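Local atomic coordinates of putative rhamnosidase (Streptomyces avermitilis, PDB entry 3W5M), a protein that hydrolyses terminal non-reducing alpha-L-rhamnose residues from citrus flavonoids and from the arabinogalactan-protein gum arabic, and carries a calcium-dependent rhamnose-binding module. Residues H391-R396 / P683-L688; V530-G535 / G904-P909; H724-Y729 / A765-L770; I759-F764 / T790-A795. All coordinates share one frame; numbering follows the deposited sequence.

Contact 1 (H391-R396 / P683-L688); sequences HQYGER and PAVGNL
Tyr393 reaches the loop 683-688 with the far end of its ring, and the phenol oxygen does most of the touching. With CG beside the backbone N (chi1 -59°) the ring leaves its own loop, and OH comes within 3.6 Å of Val685 CG1 and 3.8 Å of Pro683 CB. Both partners meet the tyrosine at about a right angle, so it is mainly the hydroxyl end that rests on aliphatic carbon; the ring carbon CZ stays 4.3 Å from Val685 CG1. The same hydroxyl also has polar work. It bonds to Trp347 NE1, and a water 2.6 Å from Tyr393 OH donates to Ala684 O at 2.9 Å, a one-molecule bridge that ties the side chain to the backbone opposite. Tyr350 meets the Tyr393 ring edge-to-face. Two loops of different domains are joined here: 391-396 precedes strand 398-407 of the N-terminal rhamnosidase domain, whereas 683-688 links helices 658-671 and 698-710 of the six-hairpin glycosidase domain, the (alpha/alpha)6 barrel. Val685 also packs on Leu638, and its side chain lies about 8 Å from that of Glu636, the inferred proton donor. Gln392 adds a looser flank, heading toward the barrel loop without bonding to it: Gln392 OE1 and Gly686 N remain 4.6 Å apart, and NE2 is held by Gly389 O.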
loop_
_atom_site.group_PDB
_atom_site.type_symbol
_atom_site.label_atom_id
_atom_site.label_comp_id
_atom_site.label_asym_id
_atom_site.label_seq_id
_atom_site.Cartn_x
_atom_site.Cartn_y
_atom_site.Cartn_z
ATOM N N HIS A 391 -0.545 -12.423 -13.675
ATOM C CA HIS A 391 -1.866 -12.898 -14.103
ATOM C C HIS A 391 -2.742 -13.375 -12.948
ATOM O O HIS A 391 -3.445 -14.374 -13.078
ATOM C CB HIS A 391 -1.720 -13.991 -15.168
ATOM C CG HIS A 391 -0.852 -13.586 -16.307
ATOM N ND1 HIS A 391 -0.091 -14.485 -17.026
ATOM C CD2 HIS A 391 -0.598 -12.364 -16.837
ATOM C CE1 HIS A 391 0.581 -13.830 -17.963
ATOM N NE2 HIS A 391 0.290 -12.545 -17.869
ATOM N N GLN A 392 -2.695 -12.671 -11.820
ATOM C CA GLN A 392 -3.546 -13.033 -10.675
ATOM C C GLN A 392 -5.038 -12.884 -10.996
ATOM O O GLN A 392 -5.843 -13.686 -10.549
ATOM C CB GLN A 392 -3.173 -12.246 -9.418
ATOM C CG GLN A 392 -1.738 -12.471 -8.934
ATOM C CD GLN A 392 -1.452 -13.920 -8.612
ATOM O OE1 GLN A 392 -2.299 -14.625 -8.054
ATOM N NE2 GLN A 392 -0.246 -14.369 -8.931
ATOM N N TYR A 393 -5.410 -11.879 -11.787
ATOM C CA TYR A 393 -6.821 -11.642 -12.079
ATOM C C TYR A 393 -7.171 -11.784 -13.561
ATOM O O TYR A 393 -8.334 -12.002 -13.932
ATOM C CB TYR A 393 -7.265 -10.257 -11.572
ATOM C CG TYR A 393 -7.094 -10.037 -10.078
ATOM C CD1 TYR A 393 -5.913 -9.548 -9.562
ATOM C CD2 TYR A 393 -8.131 -10.333 -9.186
ATOM C CE1 TYR A 393 -5.754 -9.325 -8.203
ATOM C CE2 TYR A 393 -7.981 -10.148 -7.821
ATOM C CZ TYR A 393 -6.809 -9.635 -7.323
ATOM O OH TYR A 393 -6.650 -9.427 -5.971
ATOM N N GLY A 394 -6.177 -11.596 -14.416
ATOM C CA GLY A 394 -6.395 -11.654 -15.861
ATOM C C GLY A 394 -5.058 -11.552 -16.563
ATOM O O GLY A 394 -4.013 -11.336 -15.912
ATOM N N GLU A 395 -5.085 -11.679 -17.885
ATOM C CA GLU A 395 -3.834 -11.775 -18.664
ATOM C C GLU A 395 -3.423 -10.469 -19.311
ATOM O O GLU A 395 -2.239 -10.270 -19.580
ATOM C CB GLU A 395 -3.988 -12.778 -19.815
ATOM C CG GLU A 395 -4.494 -14.156 -19.422
ATOM C CD GLU A 395 -3.375 -15.102 -19.028
ATOM O OE1 GLU A 395 -2.307 -15.076 -19.678
ATOM O OE2 GLU A 395 -3.571 -15.890 -18.075
ATOM N N ARG A 396 -4.404 -9.629 -19.624
ATOM C CA ARG A 396 -4.165 -8.404 -20.391
ATOM C C ARG A 396 -4.874 -7.268 -19.704
ATOM O O ARG A 396 -6.038 -7.425 -19.275
ATOM C CB ARG A 396 -4.747 -8.510 -21.806
ATOM C CG ARG A 396 -4.009 -9.463 -22.721
ATOM C CD ARG A 396 -4.858 -9.853 -23.917
ATOM N NE ARG A 396 -4.869 -11.307 -24.076
ATOM C CZ ARG A 396 -5.747 -12.116 -23.486
ATOM N NH1 ARG A 396 -6.696 -11.614 -22.708
ATOM N NH2 ARG A 396 -5.687 -13.427 -23.679
ATOM N N PRO A 683 -6.569 -7.571 -0.175
ATOM C CA PRO A 683 -7.171 -8.611 -1.038
ATOM C C PRO A 683 -6.461 -9.951 -0.919
ATOM O O PRO A 683 -5.246 -10.014 -0.731
ATOM C CB PRO A 683 -6.970 -8.063 -2.459
ATOM C CG PRO A 683 -6.965 -6.590 -2.268
ATOM C CD PRO A 683 -6.248 -6.352 -0.958
ATOM N N ALA A 684 -7.239 -11.018 -1.036
ATOM C CA ALA A 684 -6.711 -12.361 -0.858
ATOM C C ALA A 684 -6.071 -12.852 -2.156
ATOM O O ALA A 684 -6.731 -12.968 -3.184
ATOM C CB ALA A 684 -7.815 -13.305 -0.374
ATOM N N VAL A 685 -4.765 -13.068 -2.102
ATOM C CA VAL A 685 -4.010 -13.629 -3.215
ATOM C C VAL A 685 -3.099 -14.734 -2.696
ATOM O O VAL A 685 -2.787 -14.778 -1.494
ATOM C CB VAL A 685 -3.178 -12.558 -3.969
ATOM C CG1 VAL A 685 -4.091 -11.559 -4.642
ATOM C CG2 VAL A 685 -2.219 -11.829 -3.039
ATOM N N GLY A 686 -2.726 -15.633 -3.605
ATOM C CA GLY A 686 -1.710 -16.643 -3.376
ATOM C C GLY A 686 -1.957 -17.731 -2.337
ATOM O O GLY A 686 -1.001 -18.283 -1.792
ATOM N N ASN A 687 -3.208 -18.046 -2.033
ATOM C CA ASN A 687 -3.479 -19.160 -1.077
ATOM C C ASN A 687 -2.707 -19.122 0.260
ATOM O O ASN A 687 -2.140 -20.130 0.713
ATOM C CB ASN A 687 -3.227 -20.508 -1.760
ATOM C CG ASN A 687 -4.141 -20.744 -2.947
ATOM O OD1 ASN A 687 -5.357 -20.868 -2.792
ATOM N ND2 ASN A 687 -3.555 -20.825 -4.142
ATOM N N LEU A 688 -2.613 -17.933 0.831
ATOM C CA LEU A 688 -2.191 -17.801 2.201
ATOM C C LEU A 688 -3.422 -18.206 2.978
ATOM O O LEU A 688 -4.522 -18.311 2.413
ATOM C CB LEU A 688 -1.771 -16.365 2.481
ATOM C CG LEU A 688 -0.564 -15.967 1.620
ATOM C CD1 LEU A 688 -0.338 -14.471 1.703
ATOM C CD2 LEU A 688 0.681 -16.737 2.062
HETATM O O HOH W 1 -8.273 -10.889 -4.520
#

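Contact 2 (V530-G535 / G904-P909); sequences VLNPDG and GGFQTP
Phe906 carries the whole contact from its side, its ring tip entering beside residues 530-532. The apolar part is a single pairing: Val530 CG2 lies 3.7 Å from Phe906 CZ and 3.8 Å from Phe906 CE1, approaching at a slant. The two side chains run past each other in opposite directions. CG of the phenylalanine stands beside its backbone N (chi1 -64°), which sends the ring toward the other segment.

The second kind of contact is polar atom against ring rim. Leu531 O sits in the ring plane, 3.3 Å from Phe906 CZ, where the slightly positive C-H edge suits a carbonyl oxygen. Asn532 OD1 takes a similar but slacker place 4.1 Å from Phe906 CE2, the amide plane turned 62° from the ring; the other end of that amide, ND2, bonds to Thr536 OG1. These residues belong to a tight hairpin of the concanavalin-like domain: the short, weakly bonded strand 530-531 pairs antiparallel with 537-538, and a type I turn from Asn532 to Gly535 is closed by Gly535 N to Asn532 O at 2.9 Å. The loop 904-909 comes from the catalytic barrel domain, so the ring bridges two domains at the surface. Replacing Phe906 by an alanine would probably open a gap beside Val530 CG2 and leave Leu531 O without its ring edge.

A further ring contact lies beyond the segments, Phe906 meeting Tyr538 with planes about 30° apart. Farther along the loop, Thr908 N donates to the side-chain oxygen Gln907 OE1 (3.0 Å), folding the glutamine back on its own loop, and Asp898 takes its NE2.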
loop_
_atom_site.group_PDB
_atom_site.type_symbol
_atom_site.label_atom_id
_atom_site.label_comp_id
_atom_site.label_asym_id
_atom_site.label_seq_id
_atom_site.Cartn_x
_atom_site.Cartn_y
_atom_site.Cartn_z
ATOM N N VAL A 530 19.185 -0.591 2.157
ATOM C CA VAL A 530 20.432 -0.536 2.954
ATOM C C VAL A 530 21.654 -0.803 2.075
ATOM O O VAL A 530 21.515 -1.197 0.899
ATOM C CB VAL A 530 20.401 -1.550 4.130
ATOM C CG1 VAL A 530 19.299 -1.174 5.129
ATOM C CG2 VAL A 530 20.195 -2.964 3.616
ATOM N N LEU A 531 22.843 -0.592 2.658
ATOM C CA LEU A 531 24.126 -0.776 1.975
ATOM C C LEU A 531 24.929 -1.879 2.624
ATOM O O LEU A 531 24.722 -2.209 3.805
ATOM C CB LEU A 531 24.951 0.511 2.034
ATOM C CG LEU A 531 24.433 1.798 1.394
ATOM C CD1 LEU A 531 25.424 2.927 1.603
ATOM C CD2 LEU A 531 24.123 1.623 -0.087
ATOM N N ASN A 532 25.821 -2.488 1.854
ATOM C CA ASN A 532 26.836 -3.383 2.424
ATOM C C ASN A 532 27.939 -2.531 3.055
ATOM O O ASN A 532 28.049 -1.341 2.742
ATOM C CB ASN A 532 27.438 -4.278 1.327
ATOM C CG ASN A 532 26.424 -5.195 0.688
ATOM O OD1 ASN A 532 25.850 -6.074 1.338
ATOM N ND2 ASN A 532 26.217 -5.017 -0.607
ATOM N N PRO A 533 28.795 -3.131 3.925
ATOM C CA PRO A 533 29.862 -2.295 4.521
ATOM C C PRO A 533 30.798 -1.630 3.499
ATOM O O PRO A 533 31.353 -0.579 3.790
ATOM C CB PRO A 533 30.627 -3.266 5.425
ATOM C CG PRO A 533 29.670 -4.367 5.716
ATOM C CD PRO A 533 28.783 -4.498 4.494
ATOM N N ASP A 534 30.931 -2.188 2.299
ATOM C CA ASP A 534 31.762 -1.542 1.254
ATOM C C ASP A 534 31.103 -0.337 0.553
ATOM O O ASP A 534 31.740 0.351 -0.257
ATOM C CB ASP A 534 32.313 -2.566 0.238
ATOM C CG ASP A 534 31.226 -3.210 -0.628
ATOM O OD1 ASP A 534 30.095 -2.678 -0.701
ATOM O OD2 ASP A 534 31.521 -4.248 -1.265
ATOM N N GLY A 535 29.833 -0.077 0.860
ATOM C CA GLY A 535 29.152 1.079 0.285
ATOM C C GLY A 535 28.370 0.759 -0.981
ATOM O O GLY A 535 27.756 1.657 -1.567
ATOM N N GLY A 904 26.846 -6.642 13.242
ATOM C CA GLY A 904 26.923 -5.833 12.029
ATOM C C GLY A 904 26.323 -6.481 10.788
ATOM O O GLY A 904 26.024 -5.782 9.819
ATOM N N GLY A 905 26.146 -7.802 10.800
ATOM C CA GLY A 905 25.564 -8.501 9.656
ATOM C C GLY A 905 24.053 -8.294 9.540
ATOM O O GLY A 905 23.414 -7.773 10.455
ATOM N N PHE A 906 23.489 -8.714 8.413
ATOM C CA PHE A 906 22.041 -8.669 8.211
ATOM C C PHE A 906 21.400 -9.957 8.671
ATOM O O PHE A 906 22.020 -11.022 8.639
ATOM C CB PHE A 906 21.725 -8.435 6.728
ATOM C CG PHE A 906 22.203 -7.122 6.211
ATOM C CD1 PHE A 906 21.776 -5.929 6.794
ATOM C CD2 PHE A 906 23.053 -7.061 5.095
ATOM C CE1 PHE A 906 22.204 -4.703 6.303
ATOM C CE2 PHE A 906 23.488 -5.838 4.620
ATOM C CZ PHE A 906 23.061 -4.661 5.211
ATOM N N GLN A 907 20.153 -9.862 9.110
ATOM C CA GLN A 907 19.353 -11.038 9.339
ATOM C C GLN A 907 19.115 -11.739 8.002
ATOM O O GLN A 907 19.546 -11.237 6.935
ATOM C CB GLN A 907 18.025 -10.665 10.019
ATOM C CG GLN A 907 17.989 -10.983 11.510
ATOM C CD GLN A 907 17.833 -12.456 11.806
ATOM O OE1 GLN A 907 17.756 -13.294 10.900
ATOM N NE2 GLN A 907 17.766 -12.784 13.095
ATOM N N THR A 908 18.438 -12.878 8.035
ATOM C CA THR A 908 18.301 -13.679 6.828
ATOM C C THR A 908 17.458 -12.996 5.745
ATOM O O THR A 908 16.308 -12.619 6.006
ATOM C CB THR A 908 17.726 -15.080 7.078
ATOM O OG1 THR A 908 17.482 -15.702 5.815
ATOM C CG2 THR A 908 16.397 -15.030 7.842
ATOM N N PRO A 909 18.015 -12.892 4.516
ATOM C CA PRO A 909 17.286 -12.327 3.364
ATOM C C PRO A 909 16.046 -13.130 2.980
ATOM O O PRO A 909 15.270 -12.696 2.128
ATOM C CB PRO A 909 18.325 -12.379 2.228
ATOM C CG PRO A 909 19.279 -13.472 2.625
ATOM C CD PRO A 909 19.373 -13.343 4.134
#

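Contact 3 (H724-Y729 / A765-L770); sequences HAWLRY and AHSADL
The indole of Trp726 offers its edge to helix 765-770: Ser767 OG lies near the ring plane, 3.8 Å from Trp726 NE1, too far for a hydrogen bond between them. Elsewhere on the ring, Phe678 meets the indole at about 50° and Val700 of helix 698-710 packs against it.

The apolar half of the contact belongs to Leu727. Its CD2 methyl presses mainly on the backbone, 3.6 Å from Ala768 N and 3.8 Å from Ser767 C, with Ser767 CB equally near, while CD1 lies 4.1 Å from Ala768 CA. Small residues on the second helix allow this, since neither serine nor alanine holds the leucine off. Helix 783-800 adds to the packing, Tyr785 touching Leu727 and Leu788 touching Ala768. The axes of segments 724-729 and 765-770 come within 10.4 Å, running roughly antiparallel at 148°, as neighbouring helices of an (alpha/alpha)6 barrel can.

Trp726 CG stands opposite the backbone N (chi1 172°), and this swings NE1 toward the junction where Asp697 waits. Asp697 OD1 is the shared partner of the donor Trp726 NE1 and of the serine hydroxyl Ser767 OG, so one carboxylate oxygen is bonded from both helices. Two such bonds would be expected to favour the charged carboxylate, and they tie both helices to the chain two residues beyond Trp695, which binds rhamnose.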
loop_
_atom_site.group_PDB
_atom_site.type_symbol
_atom_site.label_atom_id
_atom_site.label_comp_id
_atom_site.label_asym_id
_atom_site.label_seq_id
_atom_site.Cartn_x
_atom_site.Cartn_y
_atom_site.Cartn_z
ATOM N N HIS A 724 -19.822 -10.900 13.721
ATOM C CA HIS A 724 -20.686 -12.028 14.141
ATOM C C HIS A 724 -20.255 -13.321 13.460
ATOM O O HIS A 724 -20.108 -14.358 14.128
ATOM C CB HIS A 724 -22.185 -11.739 13.884
ATOM C CG HIS A 724 -23.113 -12.798 14.415
ATOM N ND1 HIS A 724 -23.709 -12.714 15.658
ATOM C CD2 HIS A 724 -23.533 -13.971 13.880
ATOM C CE1 HIS A 724 -24.461 -13.785 15.865
ATOM N NE2 HIS A 724 -24.372 -14.566 14.801
ATOM N N ALA A 725 -20.034 -13.274 12.141
ATOM C CA ALA A 725 -19.675 -14.467 11.398
ATOM C C ALA A 725 -18.299 -14.996 11.816
ATOM O O ALA A 725 -18.083 -16.205 11.813
ATOM C CB ALA A 725 -19.730 -14.213 9.902
ATOM N N TRP A 726 -17.385 -14.081 12.171
ATOM C CA TRP A 726 -16.029 -14.423 12.624
ATOM C C TRP A 726 -16.132 -15.124 13.967
ATOM O O TRP A 726 -15.494 -16.169 14.161
ATOM C CB TRP A 726 -15.187 -13.155 12.735
ATOM C CG TRP A 726 -13.824 -13.225 13.349
ATOM C CD1 TRP A 726 -13.354 -12.426 14.346
ATOM C CD2 TRP A 726 -12.716 -14.027 12.925
ATOM N NE1 TRP A 726 -12.030 -12.673 14.586
ATOM C CE2 TRP A 726 -11.618 -13.682 13.750
ATOM C CE3 TRP A 726 -12.550 -15.023 11.940
ATOM C CZ2 TRP A 726 -10.359 -14.281 13.628
ATOM C CZ3 TRP A 726 -11.272 -15.654 11.831
ATOM C CH2 TRP A 726 -10.210 -15.273 12.679
ATOM N N LEU A 727 -16.957 -14.583 14.870
ATOM C CA LEU A 727 -17.077 -15.169 16.225
ATOM C C LEU A 727 -17.686 -16.560 16.155
ATOM O O LEU A 727 -17.303 -17.473 16.931
ATOM C CB LEU A 727 -17.898 -14.263 17.162
ATOM C CG LEU A 727 -17.208 -12.984 17.667
ATOM C CD1 LEU A 727 -18.202 -12.051 18.339
ATOM C CD2 LEU A 727 -16.010 -13.257 18.571
ATOM N N ARG A 728 -18.645 -16.722 15.244
ATOM C CA ARG A 728 -19.300 -18.005 15.001
ATOM C C ARG A 728 -18.289 -19.026 14.470
ATOM O O ARG A 728 -18.244 -20.181 14.940
ATOM C CB ARG A 728 -20.493 -17.832 14.076
ATOM C CG ARG A 728 -21.047 -19.114 13.496
ATOM C CD ARG A 728 -22.116 -18.785 12.479
ATOM N NE ARG A 728 -23.331 -18.291 13.120
ATOM C CZ ARG A 728 -24.347 -17.737 12.457
ATOM N NH1 ARG A 728 -24.277 -17.602 11.137
ATOM N NH2 ARG A 728 -25.430 -17.316 13.112
ATOM N N TYR A 729 -17.454 -18.587 13.526
ATOM C CA TYR A 729 -16.325 -19.381 13.057
ATOM C C TYR A 729 -15.402 -19.779 14.203
ATOM O O TYR A 729 -14.986 -20.938 14.293
ATOM C CB TYR A 729 -15.509 -18.618 11.976
ATOM C CG TYR A 729 -14.183 -19.289 11.663
ATOM C CD1 TYR A 729 -14.093 -20.285 10.684
ATOM C CD2 TYR A 729 -13.020 -18.946 12.372
ATOM C CE1 TYR A 729 -12.881 -20.922 10.425
ATOM C CE2 TYR A 729 -11.807 -19.546 12.087
ATOM C CZ TYR A 729 -11.751 -20.540 11.135
ATOM O OH TYR A 729 -10.544 -21.129 10.897
ATOM N N ALA A 765 -11.529 -14.180 22.982
ATOM C CA ALA A 765 -12.188 -13.403 24.033
ATOM C C ALA A 765 -12.242 -11.926 23.700
ATOM O O ALA A 765 -13.296 -11.306 23.850
ATOM C CB ALA A 765 -11.471 -13.586 25.368
ATOM N N HIS A 766 -11.107 -11.368 23.271
ATOM C CA HIS A 766 -11.018 -9.937 22.984
ATOM C C HIS A 766 -11.978 -9.541 21.852
ATOM O O HIS A 766 -12.613 -8.465 21.911
ATOM C CB HIS A 766 -9.588 -9.545 22.596
ATOM C CG HIS A 766 -9.374 -8.066 22.462
ATOM N ND1 HIS A 766 -9.597 -7.179 23.492
ATOM C CD2 HIS A 766 -8.934 -7.323 21.415
ATOM C CE1 HIS A 766 -9.301 -5.954 23.093
ATOM N NE2 HIS A 766 -8.902 -6.012 21.834
ATOM N N SER A 767 -12.045 -10.386 20.822
ATOM C CA SER A 767 -13.011 -10.173 19.744
ATOM C C SER A 767 -14.468 -10.204 20.244
ATOM O O SER A 767 -15.281 -9.385 19.820
ATOM C CB SER A 767 -12.801 -11.154 18.601
ATOM O OG SER A 767 -11.668 -10.756 17.875
ATOM N N ALA A 768 -14.790 -11.130 21.150
ATOM C CA ALA A 768 -16.123 -11.158 21.760
ATOM C C ALA A 768 -16.415 -9.882 22.561
ATOM O O ALA A 768 -17.538 -9.358 22.524
ATOM C CB ALA A 768 -16.280 -12.396 22.655
ATOM N N ASP A 769 -15.404 -9.403 23.284
ATOM C CA ASP A 769 -15.465 -8.187 24.103
ATOM C C ASP A 769 -15.749 -6.997 23.190
ATOM O O ASP A 769 -16.657 -6.194 23.441
ATOM C CB ASP A 769 -14.124 -7.999 24.817
ATOM C CG ASP A 769 -14.072 -6.778 25.728
ATOM O OD1 ASP A 769 -15.036 -5.985 25.829
ATOM O OD2 ASP A 769 -13.028 -6.601 26.381
ATOM N N LEU A 770 -14.961 -6.878 22.125
ATOM C CA LEU A 770 -15.162 -5.756 21.229
ATOM C C LEU A 770 -16.513 -5.804 20.549
ATOM O O LEU A 770 -17.154 -4.753 20.363
ATOM C CB LEU A 770 -14.042 -5.668 20.195
ATOM C CG LEU A 770 -12.663 -5.266 20.699
ATOM C CD1 LEU A 770 -11.746 -5.070 19.484
ATOM C CD2 LEU A 770 -12.672 -4.048 21.616
#

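Contact 4 (I759-F764 / T790-A795); sequences IATAYF and TRIRKA
Ile792 puts its CD1 methyl squarely over the ring of Phe764, 3.4 Å from the centroid and only 3° off the ring normal, a clear CH-pi contact. All six ring carbons lie at similar distances from CD1, Phe764 CE1 the nearest at 3.6 Å. The phenylalanine reaches this place because CG lies on the far side of CB from the backbone N (chi1 179°), bringing the ring back to the helix interface although its CB does not aim there. With a serine in its place, Ile792 CD1 would probably lose the surface it rests on and be left facing a gap.

One turn back the packing slackens. The other branch of the isoleucine, Ile792 CG2, touches Thr761 CG2 and Thr761 O, each at 4.0 Å, and Ala795 points toward the first helix, but Ala795 CB is still 5.9 Å from Thr761 CG2. The hydroxyl of Thr761 is engaged elsewhere, with Arg739 N, Asp757 O and Tyr800 OH as partners. On the outer flank of 790-795, Thr790, Arg791 and Lys794 are exposed, and Arg791 NE salt-bridges to Asp787 in its own helix.

The contact joins successive helices of the barrel domain, 756-777 and 783-800, linked by a short connection. Ile792 also packs on Ala765 and Ala768 farther along helix 756-777, and the Phe764 ring meets Leu730 and Glu731 of helix 713-732, making this a three-helix junction.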
loop_
_atom_site.group_PDB
_atom_site.type_symbol
_atom_site.label_atom_id
_atom_site.label_comp_id
_atom_site.label_asym_id
_atom_site.label_seq_id
_atom_site.Cartn_x
_atom_site.Cartn_y
_atom_site.Cartn_z
ATOM N N ILE A 759 -2.383 -17.342 23.124
ATOM C CA ILE A 759 -2.616 -16.238 22.181
ATOM C C ILE A 759 -3.975 -16.335 21.509
ATOM O O ILE A 759 -4.738 -15.355 21.483
ATOM C CB ILE A 759 -1.555 -16.185 21.066
ATOM C CG1 ILE A 759 -0.139 -15.899 21.604
ATOM C CG2 ILE A 759 -1.990 -15.215 19.956
ATOM C CD1 ILE A 759 0.021 -14.671 22.474
ATOM N N ALA A 760 -4.274 -17.497 20.946
ATOM C CA ALA A 760 -5.489 -17.684 20.189
ATOM C C ALA A 760 -6.726 -17.550 21.055
ATOM O O ALA A 760 -7.708 -16.938 20.645
ATOM C CB ALA A 760 -5.481 -19.024 19.474
ATOM N N THR A 761 -6.688 -18.122 22.265
ATOM C CA THR A 761 -7.845 -18.007 23.131
ATOM C C THR A 761 -7.992 -16.546 23.635
ATOM O O THR A 761 -9.106 -16.064 23.729
ATOM C CB THR A 761 -7.820 -19.043 24.284
ATOM O OG1 THR A 761 -7.644 -20.360 23.735
ATOM C CG2 THR A 761 -9.157 -19.028 24.995
ATOM N N ALA A 762 -6.886 -15.838 23.885
ATOM C CA ALA A 762 -6.935 -14.436 24.312
ATOM C C ALA A 762 -7.587 -13.560 23.226
ATOM O O ALA A 762 -8.498 -12.752 23.496
ATOM C CB ALA A 762 -5.545 -13.933 24.655
ATOM N N TYR A 763 -7.178 -13.778 21.982
ATOM C CA TYR A 763 -7.767 -13.016 20.868
ATOM C C TYR A 763 -9.254 -13.299 20.609
ATOM O O TYR A 763 -10.022 -12.377 20.280
ATOM C CB TYR A 763 -6.898 -13.118 19.597
ATOM C CG TYR A 763 -6.093 -11.856 19.391
ATOM C CD1 TYR A 763 -6.708 -10.717 18.861
ATOM C CD2 TYR A 763 -4.740 -11.769 19.741
ATOM C CE1 TYR A 763 -6.015 -9.537 18.694
ATOM C CE2 TYR A 763 -4.029 -10.581 19.568
ATOM C CZ TYR A 763 -4.673 -9.469 19.013
ATOM O OH TYR A 763 -4.025 -8.250 18.821
ATOM N N PHE A 764 -9.671 -14.552 20.812
ATOM C CA PHE A 764 -11.065 -14.953 20.711
ATOM C C PHE A 764 -11.935 -14.165 21.710
ATOM O O PHE A 764 -12.949 -13.560 21.336
ATOM C CB PHE A 764 -11.150 -16.494 20.907
ATOM C CG PHE A 764 -12.545 -17.095 20.846
ATOM C CD1 PHE A 764 -13.603 -16.489 20.164
ATOM C CD2 PHE A 764 -12.787 -18.327 21.449
ATOM C CE1 PHE A 764 -14.852 -17.079 20.107
ATOM C CE2 PHE A 764 -14.044 -18.925 21.382
ATOM C CZ PHE A 764 -15.080 -18.304 20.711
ATOM N N THR A 790 -17.724 -13.339 28.704
ATOM C CA THR A 790 -17.708 -13.915 30.079
ATOM C C THR A 790 -17.275 -15.396 30.075
ATOM O O THR A 790 -16.436 -15.814 30.878
ATOM C CB THR A 790 -19.110 -13.827 30.718
ATOM O OG1 THR A 790 -19.539 -12.464 30.717
ATOM C CG2 THR A 790 -19.084 -14.337 32.168
ATOM N N ARG A 791 -17.858 -16.177 29.168
ATOM C CA ARG A 791 -17.573 -17.619 29.111
ATOM C C ARG A 791 -16.166 -17.946 28.630
ATOM O O ARG A 791 -15.528 -18.853 29.163
ATOM C CB ARG A 791 -18.630 -18.364 28.324
ATOM C CG ARG A 791 -19.957 -18.395 29.051
ATOM C CD ARG A 791 -20.961 -19.272 28.338
ATOM N NE ARG A 791 -21.458 -18.644 27.124
ATOM C CZ ARG A 791 -21.156 -19.043 25.892
ATOM N NH1 ARG A 791 -20.337 -20.070 25.695
ATOM N NH2 ARG A 791 -21.670 -18.406 24.853
ATOM N N ILE A 792 -15.654 -17.179 27.662
ATOM C CA ILE A 792 -14.281 -17.358 27.221
ATOM C C ILE A 792 -13.273 -16.934 28.262
ATOM O O ILE A 792 -12.261 -17.623 28.460
ATOM C CB ILE A 792 -13.965 -16.596 25.920
ATOM C CG1 ILE A 792 -14.938 -17.005 24.824
ATOM C CG2 ILE A 792 -12.546 -16.955 25.456
ATOM C CD1 ILE A 792 -14.887 -16.074 23.614
ATOM N N ARG A 793 -13.517 -15.788 28.905
ATOM C CA ARG A 793 -12.625 -15.329 29.958
ATOM C C ARG A 793 -12.518 -16.386 31.071
ATOM O O ARG A 793 -11.439 -16.584 31.606
ATOM C CB ARG A 793 -13.062 -13.988 30.546
ATOM C CG ARG A 793 -12.158 -13.502 31.663
ATOM C CD ARG A 793 -12.277 -12.027 31.949
ATOM N NE ARG A 793 -13.654 -11.604 32.138
ATOM C CZ ARG A 793 -14.046 -10.331 32.165
ATOM N NH1 ARG A 793 -13.151 -9.337 32.009
ATOM N NH2 ARG A 793 -15.336 -10.051 32.344
ATOM N N LYS A 794 -13.628 -17.030 31.408
ATOM C CA LYS A 794 -13.600 -18.042 32.481
ATOM C C LYS A 794 -12.800 -19.274 32.055
ATOM O O LYS A 794 -11.942 -19.751 32.794
ATOM C CB LYS A 794 -14.987 -18.476 32.927
ATOM C CG LYS A 794 -14.936 -19.003 34.351
ATOM C CD LYS A 794 -15.820 -20.211 34.600
ATOM C CE LYS A 794 -15.640 -20.688 36.044
ATOM N NZ LYS A 794 -16.583 -21.779 36.427
ATOM N N ALA A 795 -13.086 -19.765 30.852
ATOM C CA ALA A 795 -12.339 -20.870 30.270
ATOM C C ALA A 795 -10.867 -20.484 30.150
ATOM O O ALA A 795 -9.983 -21.282 30.503
ATOM C CB ALA A 795 -12.938 -21.283 28.929
#

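The four contacts work at two scales. Contacts 1 and 2, centres 33 Å apart, each join the six-hairpin glycosidase domain to a different beta domain, and their segments alternate along the chain. Contacts 3 and 4, centres about 10 Å apart, are internal to the barrel domain, share helix 756-777 and touch through Ala765 CB and Ile792 CG2 at 3.5 Å; their segments alternate too. They fall within the long span between the two segments of contact 2 and follow contact 1 in sequence. Contact 2 lies farthest from them, its centre about 43 Å from that of contact 3. Contacts 3 and 4 thus pack neighbouring helices within the barrel, whereas 1 and 2 join it to beta domains through a loop and a hairpin.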